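Local coordinates for protein prephenate dehydratase (PDB 3MWB) that probably catalyses the conversion of prephenate to phenylpyruvate in L-phenylalanine biosynthesis, and binds L-phenylalanine at its ACT domain, at residues L80-E85 against I185-P190; K201-V206 against R275-Y280; G191-R196 against D252-D257; T10-Q15 against M56-N61. All coordinates share one frame; numbering follows the deposited sequence.

Contact 1. Residues L80-E85 against I185-P190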
# COMPACT_ATOMS: atom_id res chain seq x y z
N LEU A 80 -4.86 -9.19 -30.05
CA LEU A 80 -4.47 -10.60 -30.17
C LEU A 80 -4.74 -11.32 -28.86
O LEU A 80 -4.87 -10.67 -27.80
CB LEU A 80 -2.98 -10.68 -30.46
CG LEU A 80 -2.44 -10.25 -31.81
CD1 LEU A 80 -0.92 -10.25 -31.72
CD2 LEU A 80 -2.91 -11.16 -32.93
N ARG A 81 -4.80 -12.65 -28.91
CA ARG A 81 -4.95 -13.47 -27.70
C ARG A 81 -4.00 -14.66 -27.70
O ARG A 81 -3.91 -15.40 -28.66
CB ARG A 81 -6.37 -14.01 -27.56
CG ARG A 81 -7.45 -12.93 -27.56
CD ARG A 81 -7.45 -12.09 -26.26
NE ARG A 81 -8.49 -11.06 -26.33
CZ ARG A 81 -9.78 -11.30 -26.12
NH1 ARG A 81 -10.20 -12.52 -25.79
NH2 ARG A 81 -10.66 -10.30 -26.21
N ILE A 82 -3.32 -14.86 -26.58
CA ILE A 82 -2.63 -16.10 -26.33
C ILE A 82 -3.66 -17.20 -26.06
O ILE A 82 -4.47 -17.09 -25.14
CB ILE A 82 -1.69 -15.97 -25.11
CG1 ILE A 82 -0.62 -14.90 -25.41
CG2 ILE A 82 -1.06 -17.33 -24.77
CD1 ILE A 82 0.15 -14.38 -24.14
N ILE A 83 -3.62 -18.26 -26.86
CA ILE A 83 -4.53 -19.40 -26.67
C ILE A 83 -3.84 -20.64 -26.08
O ILE A 83 -4.51 -21.56 -25.62
CB ILE A 83 -5.22 -19.76 -28.00
CG1 ILE A 83 -4.19 -20.28 -29.02
CG2 ILE A 83 -5.94 -18.53 -28.57
CD1 ILE A 83 -4.85 -20.72 -30.40
N ARG A 84 -2.51 -20.64 -26.09
CA ARG A 84 -1.71 -21.76 -25.61
C ARG A 84 -0.32 -21.28 -25.28
O ARG A 84 0.22 -20.38 -25.93
CB ARG A 84 -1.59 -22.85 -26.66
CG ARG A 84 -0.77 -24.06 -26.20
CD ARG A 84 -0.63 -25.08 -27.32
NE ARG A 84 -1.90 -25.73 -27.59
CZ ARG A 84 -2.29 -26.86 -27.01
NH1 ARG A 84 -1.51 -27.47 -26.13
NH2 ARG A 84 -3.48 -27.36 -27.31
N GLU A 85 0.27 -21.91 -24.27
CA GLU A 85 1.67 -21.68 -23.99
C GLU A 85 2.37 -23.05 -24.04
O GLU A 85 1.73 -24.07 -23.83
CB GLU A 85 1.85 -20.96 -22.64
CG GLU A 85 1.51 -21.76 -21.41
CD GLU A 85 2.14 -21.19 -20.13
OE1 GLU A 85 2.71 -20.08 -20.17
OE2 GLU A 85 2.04 -21.84 -19.07
N ILE A 185 4.50 -18.85 -26.91
CA ILE A 185 3.07 -18.57 -26.88
C ILE A 185 2.48 -18.72 -28.27
O ILE A 185 3.12 -18.43 -29.28
CB ILE A 185 2.72 -17.17 -26.25
CG1 ILE A 185 3.53 -16.05 -26.92
CG2 ILE A 185 2.90 -17.21 -24.74
CD1 ILE A 185 3.10 -14.64 -26.55
N LEU A 186 1.25 -19.21 -28.32
CA LEU A 186 0.52 -19.34 -29.58
C LEU A 186 -0.56 -18.27 -29.58
O LEU A 186 -1.41 -18.24 -28.70
CB LEU A 186 -0.12 -20.73 -29.69
CG LEU A 186 -0.77 -21.17 -31.01
CD1 LEU A 186 0.27 -21.31 -32.14
CD2 LEU A 186 -1.50 -22.50 -30.80
N VAL A 187 -0.52 -17.38 -30.56
CA VAL A 187 -1.32 -16.18 -30.52
C VAL A 187 -2.32 -16.12 -31.67
O VAL A 187 -1.93 -16.30 -32.81
CB VAL A 187 -0.39 -14.95 -30.55
CG1 VAL A 187 -1.20 -13.69 -30.44
CG2 VAL A 187 0.64 -15.05 -29.39
N SER A 188 -3.59 -15.85 -31.38
CA SER A 188 -4.61 -15.74 -32.43
C SER A 188 -5.32 -14.39 -32.35
O SER A 188 -5.07 -13.60 -31.44
CB SER A 188 -5.63 -16.87 -32.30
OG SER A 188 -5.00 -18.13 -32.36
N ARG A 189 -6.22 -14.14 -33.31
CA ARG A 189 -7.15 -13.03 -33.21
C ARG A 189 -8.14 -13.33 -32.06
O ARG A 189 -8.32 -14.50 -31.73
CB ARG A 189 -7.93 -12.86 -34.53
CG ARG A 189 -7.07 -12.46 -35.75
CD ARG A 189 -7.90 -12.25 -37.03
NE ARG A 189 -8.63 -13.44 -37.50
CZ ARG A 189 -8.09 -14.50 -38.10
NH1 ARG A 189 -6.79 -14.59 -38.34
NH2 ARG A 189 -8.87 -15.50 -38.46
N PRO A 190 -8.77 -12.29 -31.46
CA PRO A 190 -9.71 -12.52 -30.35
C PRO A 190 -10.92 -13.32 -30.82
O PRO A 190 -11.41 -13.11 -31.91
CB PRO A 190 -10.18 -11.11 -29.98
CG PRO A 190 -9.22 -10.19 -30.56
CD PRO A 190 -8.65 -10.86 -31.78
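Arg-81 and Ser-188 form a hydrogen-bonded antiparallel pair, each giving its N-H to the carbonyl oxygen of the other. The bond from Arg-81 N to Ser-188 O is short at 2.7 Å, and Ser-188 O also receives a CA-H...O contact from Leu-80. Further along, Ile-83 N donates to Leu-186 O at 2.9 Å, almost in line with the carbonyl, while Leu-186 N returns to Arg-84 O rather than to Ile-83.

Apolar contacts fill both faces. On the face of Ile-82, Val-187 and Ile-185, the tip CD1 of Ile-82 meets CD1 of Ile-185 at 3.8 Å, the two side chains running obliquely across one another. Leu-80 and Val-187 cross at about a right angle, with Leu-80 CB pressed to 3.5 Å from Val-187 CG1, closer than usual for two carbons. Helix 40-48 covers this end through Leu-44.

These strands belong to the mixed sheet of the periplasmic-binding-protein-like dehydratase region, where 81-89 is one of the two outermost strands of that sheet within the region and 181-188 its inner neighbour.

On the other side, Ile-83 CG1 stands between its backbone N and carbonyl carbon (chi1 66°), 3.5 Å from Leu-186 O. Beyond it, Ile-83 CD1 meets Leu-186 CD2 at 3.8 Å.

Among the charged side chains, Arg-81 bends at chi2 and crosses Pro-190 at about a right angle, its guanidinium carrying Pro-190 CB over one face, toward the rim. Glu-85 OE1 makes salt bridges with Lys-201 and Arg-183, and OE2 takes the N-H of Ala-283.

Contact 2. Residues K201-V206 against R275-Y280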
# COMPACT_ATOMS: atom_id res chain seq x y z
N LYS A 201 -3.57 -19.23 -16.81
CA LYS A 201 -2.78 -18.03 -16.79
C LYS A 201 -3.58 -16.94 -17.51
O LYS A 201 -4.29 -17.21 -18.48
CB LYS A 201 -1.47 -18.31 -17.53
CG LYS A 201 -0.32 -17.40 -17.18
CD LYS A 201 1.01 -17.92 -17.79
CE LYS A 201 1.82 -18.83 -16.87
NZ LYS A 201 3.08 -19.24 -17.57
N THR A 202 -3.46 -15.70 -17.03
CA THR A 202 -4.05 -14.56 -17.72
C THR A 202 -2.96 -13.53 -17.96
O THR A 202 -2.21 -13.19 -17.04
CB THR A 202 -5.27 -13.97 -16.96
OG1 THR A 202 -6.34 -14.93 -16.92
CG2 THR A 202 -5.82 -12.68 -17.64
N THR A 203 -2.88 -13.05 -19.20
CA THR A 203 -1.88 -12.06 -19.60
C THR A 203 -2.54 -10.73 -19.97
O THR A 203 -3.57 -10.70 -20.67
CB THR A 203 -0.99 -12.59 -20.78
OG1 THR A 203 -0.38 -13.84 -20.43
CG2 THR A 203 0.13 -11.60 -21.15
N VAL A 204 -1.93 -9.64 -19.52
CA VAL A 204 -2.36 -8.29 -19.85
C VAL A 204 -1.18 -7.37 -20.15
O VAL A 204 -0.05 -7.61 -19.71
CB VAL A 204 -3.18 -7.63 -18.72
CG1 VAL A 204 -4.51 -8.29 -18.57
CG2 VAL A 204 -2.39 -7.61 -17.37
N VAL A 205 -1.45 -6.30 -20.90
CA VAL A 205 -0.45 -5.27 -21.10
C VAL A 205 -1.06 -3.98 -20.59
O VAL A 205 -2.13 -3.58 -21.07
CB VAL A 205 -0.04 -5.12 -22.59
CG1 VAL A 205 0.81 -3.82 -22.80
CG2 VAL A 205 0.73 -6.36 -23.05
N VAL A 206 -0.41 -3.36 -19.61
CA VAL A 206 -0.96 -2.17 -18.95
C VAL A 206 -0.07 -0.95 -19.22
O VAL A 206 1.08 -0.89 -18.75
CB VAL A 206 -1.15 -2.37 -17.41
CG1 VAL A 206 -1.91 -1.19 -16.77
CG2 VAL A 206 -1.85 -3.73 -17.12
N ARG A 275 -4.67 -3.72 -22.44
CA ARG A 275 -4.94 -4.73 -23.45
C ARG A 275 -5.08 -6.07 -22.75
O ARG A 275 -4.25 -6.44 -21.89
CB ARG A 275 -3.81 -4.81 -24.46
CG ARG A 275 -3.58 -3.54 -25.26
CD ARG A 275 -2.29 -3.62 -26.04
NE ARG A 275 -2.35 -4.59 -27.15
CZ ARG A 275 -2.70 -4.28 -28.40
NH1 ARG A 275 -3.04 -3.04 -28.72
NH2 ARG A 275 -2.71 -5.21 -29.34
N PHE A 276 -6.14 -6.78 -23.10
CA PHE A 276 -6.32 -8.14 -22.61
C PHE A 276 -5.70 -9.13 -23.61
O PHE A 276 -6.08 -9.15 -24.79
CB PHE A 276 -7.80 -8.44 -22.36
CG PHE A 276 -8.06 -9.84 -21.87
CD1 PHE A 276 -7.80 -10.20 -20.55
CD2 PHE A 276 -8.58 -10.79 -22.74
CE1 PHE A 276 -8.04 -11.48 -20.09
CE2 PHE A 276 -8.83 -12.08 -22.29
CZ PHE A 276 -8.56 -12.43 -20.97
N LEU A 277 -4.76 -9.94 -23.11
CA LEU A 277 -4.00 -10.90 -23.95
C LEU A 277 -4.38 -12.38 -23.72
O LEU A 277 -3.66 -13.30 -24.11
CB LEU A 277 -2.50 -10.68 -23.78
CG LEU A 277 -1.76 -9.63 -24.63
CD1 LEU A 277 -1.83 -10.05 -26.09
CD2 LEU A 277 -2.34 -8.25 -24.46
N GLY A 278 -5.52 -12.62 -23.11
CA GLY A 278 -6.04 -13.97 -23.05
C GLY A 278 -5.85 -14.65 -21.72
O GLY A 278 -4.97 -14.27 -20.91
N SER A 279 -6.71 -15.63 -21.50
CA SER A 279 -6.59 -16.59 -20.41
C SER A 279 -6.39 -17.91 -21.12
O SER A 279 -6.99 -18.15 -22.19
CB SER A 279 -7.85 -16.64 -19.54
OG SER A 279 -8.03 -15.41 -18.85
N TYR A 280 -5.54 -18.76 -20.56
CA TYR A 280 -5.14 -19.99 -21.24
C TYR A 280 -4.51 -20.93 -20.22
O TYR A 280 -4.00 -20.48 -19.17
CB TYR A 280 -4.15 -19.70 -22.41
CG TYR A 280 -2.98 -18.86 -21.99
CD1 TYR A 280 -3.09 -17.46 -21.96
CD2 TYR A 280 -1.79 -19.44 -21.55
CE1 TYR A 280 -2.05 -16.66 -21.52
CE2 TYR A 280 -0.71 -18.60 -21.09
CZ TYR A 280 -0.87 -17.23 -21.10
OH TYR A 280 0.14 -16.37 -20.70
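Tyr-280 and Lys-201 exchange backbone hydrogen bonds at one end of an antiparallel pair in the ACT-domain sheet, where strand 200-207 is an inner strand and 275-281 an outermost one within the chain. At the other end, Val-205 and Arg-275 do the same. Between Thr-202 and Val-204 the register slips by one residue, a beta bulge: Thr-203 N gives its hydrogen to Gly-278 O at 3.0 Å, whereas Thr-203 O takes that of Leu-277 N at 2.8 Å in a more bent bond (145° at the hydrogen).

Two hydroxyl-to-hydroxyl bonds follow in buried surroundings. Ser-279 OG donates to Thr-202 OG1 at 2.6 Å; Thr-202 OG1 is also bonded to Gly-253 O, and Ser-279 OG to the backbone N of Ala-255. Tyr-280 OH donates to Thr-203 OG1 at 2.6 Å, the acceptor lying in the plane of the ring at its edge, and Thr-203 OG1 has a second partner in Asp-250. Thus each threonine hydroxyl is gripped from the facing strand and from elsewhere in the domain.

Lys-201 CB lies over one face of the Tyr-280 ring in a CH-pi contact, 4.0 Å from the centroid, before the chain leads NZ away to a salt bridge with Glu-85. The guanidinium of Arg-275 likewise leaves the sheet, bonding to Gly-77 O. On the face of Thr-202 and Val-204, Ile-309 of a second subunit packs on Phe-276. Thr-202 OG1 is anti to the carbonyl carbon (chi1 -65°), which leaves CG2 anti to the backbone N, and this methyl approaches Phe-276 CE1 to 3.5 Å.

Contact 3. Residues G191-R196 against D252-D257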
# COMPACT_ATOMS: atom_id res chain seq x y z
N GLY A 191 -11.36 -14.25 -29.99
CA GLY A 191 -12.60 -15.00 -30.22
C GLY A 191 -13.15 -15.33 -28.84
O GLY A 191 -13.08 -14.50 -27.94
N ALA A 192 -13.63 -16.55 -28.65
CA ALA A 192 -14.12 -16.94 -27.32
C ALA A 192 -12.98 -17.20 -26.36
O ALA A 192 -11.91 -17.65 -26.77
CB ALA A 192 -15.00 -18.20 -27.44
N LEU A 193 -13.20 -16.93 -25.07
CA LEU A 193 -12.32 -17.44 -24.01
C LEU A 193 -12.36 -18.95 -23.98
O LEU A 193 -13.43 -19.55 -24.04
CB LEU A 193 -12.77 -16.94 -22.63
CG LEU A 193 -12.34 -15.57 -22.10
CD1 LEU A 193 -12.90 -15.40 -20.69
CD2 LEU A 193 -10.83 -15.41 -22.10
N PRO A 194 -11.20 -19.60 -23.85
CA PRO A 194 -11.33 -21.05 -23.72
C PRO A 194 -11.89 -21.39 -22.33
O PRO A 194 -11.87 -20.53 -21.43
CB PRO A 194 -9.89 -21.52 -23.84
CG PRO A 194 -9.11 -20.45 -23.25
CD PRO A 194 -9.82 -19.15 -23.64
N GLU A 195 -12.36 -22.61 -22.16
CA GLU A 195 -12.91 -23.05 -20.89
C GLU A 195 -11.85 -22.99 -19.79
O GLU A 195 -10.71 -23.39 -20.01
CB GLU A 195 -13.52 -24.44 -21.02
CG GLU A 195 -13.96 -25.06 -19.71
CD GLU A 195 -15.01 -26.13 -19.91
OE1 GLU A 195 -14.68 -27.33 -19.77
OE2 GLU A 195 -16.16 -25.76 -20.23
N ARG A 196 -12.21 -22.46 -18.62
CA ARG A 196 -11.26 -22.43 -17.49
C ARG A 196 -10.97 -23.84 -16.98
O ARG A 196 -11.78 -24.74 -17.19
CB ARG A 196 -11.77 -21.54 -16.35
CG ARG A 196 -12.94 -22.12 -15.55
CD ARG A 196 -13.63 -20.98 -14.84
NE ARG A 196 -14.76 -21.42 -14.02
CZ ARG A 196 -15.55 -20.60 -13.34
NH1 ARG A 196 -15.34 -19.28 -13.39
NH2 ARG A 196 -16.55 -21.08 -12.61
N ASP A 252 -1.80 -15.61 -12.38
CA ASP A 252 -2.45 -16.92 -12.16
C ASP A 252 -3.95 -16.72 -12.16
O ASP A 252 -4.48 -15.91 -11.39
CB ASP A 252 -2.10 -17.48 -10.79
CG ASP A 252 -0.66 -17.94 -10.67
OD1 ASP A 252 0.06 -17.94 -11.71
OD2 ASP A 252 -0.26 -18.32 -9.54
N GLY A 253 -4.66 -17.46 -13.01
CA GLY A 253 -6.09 -17.35 -13.03
C GLY A 253 -6.69 -17.22 -14.40
O GLY A 253 -6.00 -17.05 -15.42
N HIS A 254 -8.01 -17.28 -14.42
CA HIS A 254 -8.77 -17.19 -15.66
C HIS A 254 -9.67 -15.96 -15.56
O HIS A 254 -10.21 -15.68 -14.48
CB HIS A 254 -9.60 -18.43 -15.80
CG HIS A 254 -10.34 -18.53 -17.09
ND1 HIS A 254 -9.88 -19.27 -18.15
CD2 HIS A 254 -11.53 -18.02 -17.48
CE1 HIS A 254 -10.75 -19.21 -19.14
NE2 HIS A 254 -11.76 -18.46 -18.76
N ALA A 255 -9.85 -15.25 -16.67
CA ALA A 255 -10.65 -14.01 -16.69
C ALA A 255 -12.04 -14.14 -16.04
O ALA A 255 -12.54 -13.18 -15.46
CB ALA A 255 -10.78 -13.48 -18.11
N THR A 256 -12.65 -15.33 -16.14
CA THR A 256 -13.98 -15.57 -15.52
C THR A 256 -13.97 -15.76 -14.00
O THR A 256 -15.00 -15.52 -13.35
CB THR A 256 -14.70 -16.76 -16.14
OG1 THR A 256 -14.01 -17.97 -15.82
CG2 THR A 256 -14.82 -16.58 -17.64
N ASP A 257 -12.86 -16.21 -13.42
CA ASP A 257 -12.72 -16.23 -11.97
C ASP A 257 -13.05 -14.84 -11.44
O ASP A 257 -12.56 -13.84 -11.96
CB ASP A 257 -11.29 -16.57 -11.58
CG ASP A 257 -10.86 -17.95 -12.08
OD1 ASP A 257 -11.71 -18.85 -12.19
OD2 ASP A 257 -9.67 -18.11 -12.37
O HOH W 1 -16.71 -17.12 -12.27
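Arg-196 crosses the type I beta turn from His-254 to Asp-257, joining the linker after strand 181-188 to the turn that precedes helix 258-270 of the ACT domain. Its CB sits over the centre of the His-254 imidazole, a CH-pi contact of 3.5 Å to the centroid and only 14° off the ring normal. CG stands between the backbone N and the carbonyl carbon (chi1 72°), and from there the chain is extended to NE. CD passes Thr-256 OG1 at 3.2 Å, with Asp-257 OD1 farther off. At the tip, NH1 donates to Thr-256 OG1 at 3.1 Å, the hydroxyl oxygen lying 23° out of the guanidinium plane. A water in that plane accepts from NH1 as well and donates to Thr-256 O, so that both the side chain and the carbonyl of Thr-256 are tied to one nitrogen. Asp-257 OD1, well out of the plane, makes a long salt bridge of charge alone with NH1.

The turn is braced internally: His-254 N donates to Asp-257 OD2, approaching from above the carboxylate plane, while the backbone N of Asp-257 closes the turn on His-254 O.

Leu-193 forms the apolar side of the contact. Its CD1 touches Ala-255 CB at 3.9 Å and Thr-256 CG2 at 3.8 Å, the leucine sliding past the histidine and the threonine in opposite directions. Ile-309 of a second subunit packs on Leu-193, and Leu-310 of that subunit on Ala-255 and Thr-256. On the imidazole, the atom nearest Leu-193 CD1 is His-254 NE2, at 3.8 Å.

Contact 4. Residues T10-Q15 against M56-N61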
# COMPACT_ATOMS: atom_id res chain seq x y z
N THR A 10 1.73 -19.69 -38.45
CA THR A 10 3.01 -19.10 -38.71
C THR A 10 3.90 -19.31 -37.47
O THR A 10 3.41 -19.68 -36.41
CB THR A 10 2.92 -17.61 -39.07
OG1 THR A 10 2.41 -16.87 -37.96
CG2 THR A 10 2.01 -17.39 -40.30
N PHE A 11 5.19 -19.09 -37.64
CA PHE A 11 6.16 -19.19 -36.56
C PHE A 11 7.40 -18.44 -36.97
O PHE A 11 7.60 -18.14 -38.16
CB PHE A 11 6.49 -20.64 -36.21
CG PHE A 11 7.15 -21.42 -37.32
CD1 PHE A 11 6.38 -21.97 -38.35
CD2 PHE A 11 8.52 -21.63 -37.33
CE1 PHE A 11 6.98 -22.70 -39.36
CE2 PHE A 11 9.13 -22.37 -38.34
CZ PHE A 11 8.37 -22.90 -39.35
N LEU A 12 8.23 -18.14 -35.98
CA LEU A 12 9.50 -17.48 -36.22
C LEU A 12 10.41 -18.48 -36.93
O LEU A 12 10.76 -19.52 -36.37
CB LEU A 12 10.12 -17.00 -34.90
CG LEU A 12 11.43 -16.20 -34.99
CD1 LEU A 12 11.26 -14.90 -35.79
CD2 LEU A 12 11.98 -15.89 -33.60
N GLY A 13 10.76 -18.17 -38.17
CA GLY A 13 11.57 -19.07 -38.97
C GLY A 13 13.05 -18.83 -38.75
O GLY A 13 13.42 -18.02 -37.88
N PRO A 14 13.89 -19.51 -39.54
CA PRO A 14 13.48 -20.40 -40.61
C PRO A 14 13.02 -21.79 -40.11
O PRO A 14 12.85 -21.99 -38.92
CB PRO A 14 14.74 -20.50 -41.49
CG PRO A 14 15.90 -20.24 -40.53
CD PRO A 14 15.35 -19.52 -39.32
N GLN A 15 12.81 -22.73 -41.03
CA GLN A 15 12.45 -24.09 -40.65
C GLN A 15 13.61 -24.74 -39.87
O GLN A 15 14.78 -24.38 -40.05
CB GLN A 15 11.99 -24.92 -41.86
CG GLN A 15 10.66 -24.42 -42.46
CD GLN A 15 10.06 -25.33 -43.54
OE1 GLN A 15 10.72 -26.24 -44.04
NE2 GLN A 15 8.79 -25.08 -43.89
N MSE A 56 3.19 -18.99 -33.62
CA MSE A 56 3.98 -19.54 -32.54
C MSE A 56 5.27 -18.73 -32.37
O MSE A 56 6.14 -18.76 -33.25
CB MSE A 56 4.30 -21.01 -32.78
CG MSE A 56 5.01 -21.69 -31.60
SE MSE A 56 3.86 -21.87 -29.99
CE MSE A 56 2.71 -23.38 -30.45
N VAL A 57 5.38 -18.03 -31.25
CA VAL A 57 6.50 -17.13 -31.03
C VAL A 57 7.09 -17.32 -29.64
O VAL A 57 6.36 -17.66 -28.71
CB VAL A 57 6.08 -15.65 -31.27
CG1 VAL A 57 5.68 -15.43 -32.74
CG2 VAL A 57 4.94 -15.21 -30.32
N PRO A 58 8.41 -17.11 -29.50
CA PRO A 58 9.03 -17.31 -28.19
C PRO A 58 8.75 -16.13 -27.27
O PRO A 58 8.60 -14.99 -27.74
CB PRO A 58 10.52 -17.37 -28.52
CG PRO A 58 10.69 -16.47 -29.71
CD PRO A 58 9.36 -16.52 -30.47
N ILE A 59 8.71 -16.39 -25.97
CA ILE A 59 8.49 -15.31 -25.00
C ILE A 59 9.46 -15.33 -23.83
O ILE A 59 9.55 -14.35 -23.10
CB ILE A 59 7.02 -15.26 -24.48
CG1 ILE A 59 6.77 -13.90 -23.79
CG2 ILE A 59 6.71 -16.49 -23.59
CD1 ILE A 59 5.34 -13.50 -23.47
N GLU A 60 10.20 -16.43 -23.65
CA GLU A 60 11.27 -16.50 -22.65
C GLU A 60 12.33 -17.56 -23.02
O GLU A 60 11.99 -18.68 -23.41
CB GLU A 60 10.70 -16.77 -21.25
CG GLU A 60 11.74 -16.83 -20.12
CD GLU A 60 12.09 -15.47 -19.46
OE1 GLU A 60 11.43 -14.45 -19.78
OE2 GLU A 60 13.01 -15.43 -18.61
N ASN A 61 13.60 -17.17 -22.91
CA ASN A 61 14.74 -18.08 -23.01
C ASN A 61 14.85 -18.74 -24.38
O ASN A 61 15.01 -19.96 -24.48
CB ASN A 61 14.68 -19.18 -21.93
CG ASN A 61 14.81 -18.63 -20.51
OD1 ASN A 61 15.27 -17.50 -20.31
ND2 ASN A 61 14.39 -19.43 -19.52
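Phe-11 and Met-56, a selenomethionine, are paired in parallel across neighbouring strands 8-12 and 54-60, within the mixed sheet of the periplasmic-binding-protein-like dehydratase region. Here the contact is closest. Met-56 N donates to Thr-10 O at 2.9 Å, a nearly straight bond at the hydrogen (166°), although the donor is tilted from the carbonyl plane. Met-56 O faces the next residues of the first strand: it takes a CA-H...O contact from Phe-11 at 3.3 Å and a weak hydrogen bond from Leu-12 N at 3.5 Å.

The two side chains of the pair meet through their CB atoms, 4.1 Å apart, and then diverge. Phe-11 CG is set between the backbone N and the carbonyl carbon (chi1 63°), and the side chain packs against Leu-23 of helix 18-23 and Pro-36 of strand 33-37. Met-56, bent at chi2 and chi3, touches Leu-186 and Val-26.

Past this pair the strands separate, their axes 34° apart, and the grip becomes looser. Gly-13, Pro-14 with its cis peptide bond, and Gln-15 turn off into an increasingly exposed loop, while 56-61 continues through a classic beta bulge in which Ile-59 and Glu-60 both face Arg-183. The last touch is apolar: Leu-12 crosses Pro-58 at about a right angle, with its CD2 methyl 4.1 Å from both CG and CD of the proline ring.

Overall arrangement
Along the chain contact 4 closes first, then contact 1, after which contacts 2 and 3 open and alternate their segments. Contacts 4 and 1, centres 13 Å apart, share the mixed dehydratase sheet, in which strands 54-60 and 181-188 are neighbours. Contact 2 lies in the ACT sheet, its centre 10 Å from that of contact 1; a probable Ile-82 to Leu-277 backbone hydrogen bond and the Glu-85 to Lys-201 salt bridge join the two sheets edge to edge. Contact 3, its centre 10 Å from that of contact 2, marks where the linker passes the ACT domain. With centres 24 Å apart, contacts 3 and 4 do not touch. The phenylalanine-binding domain thus directly contacts the dehydratase region.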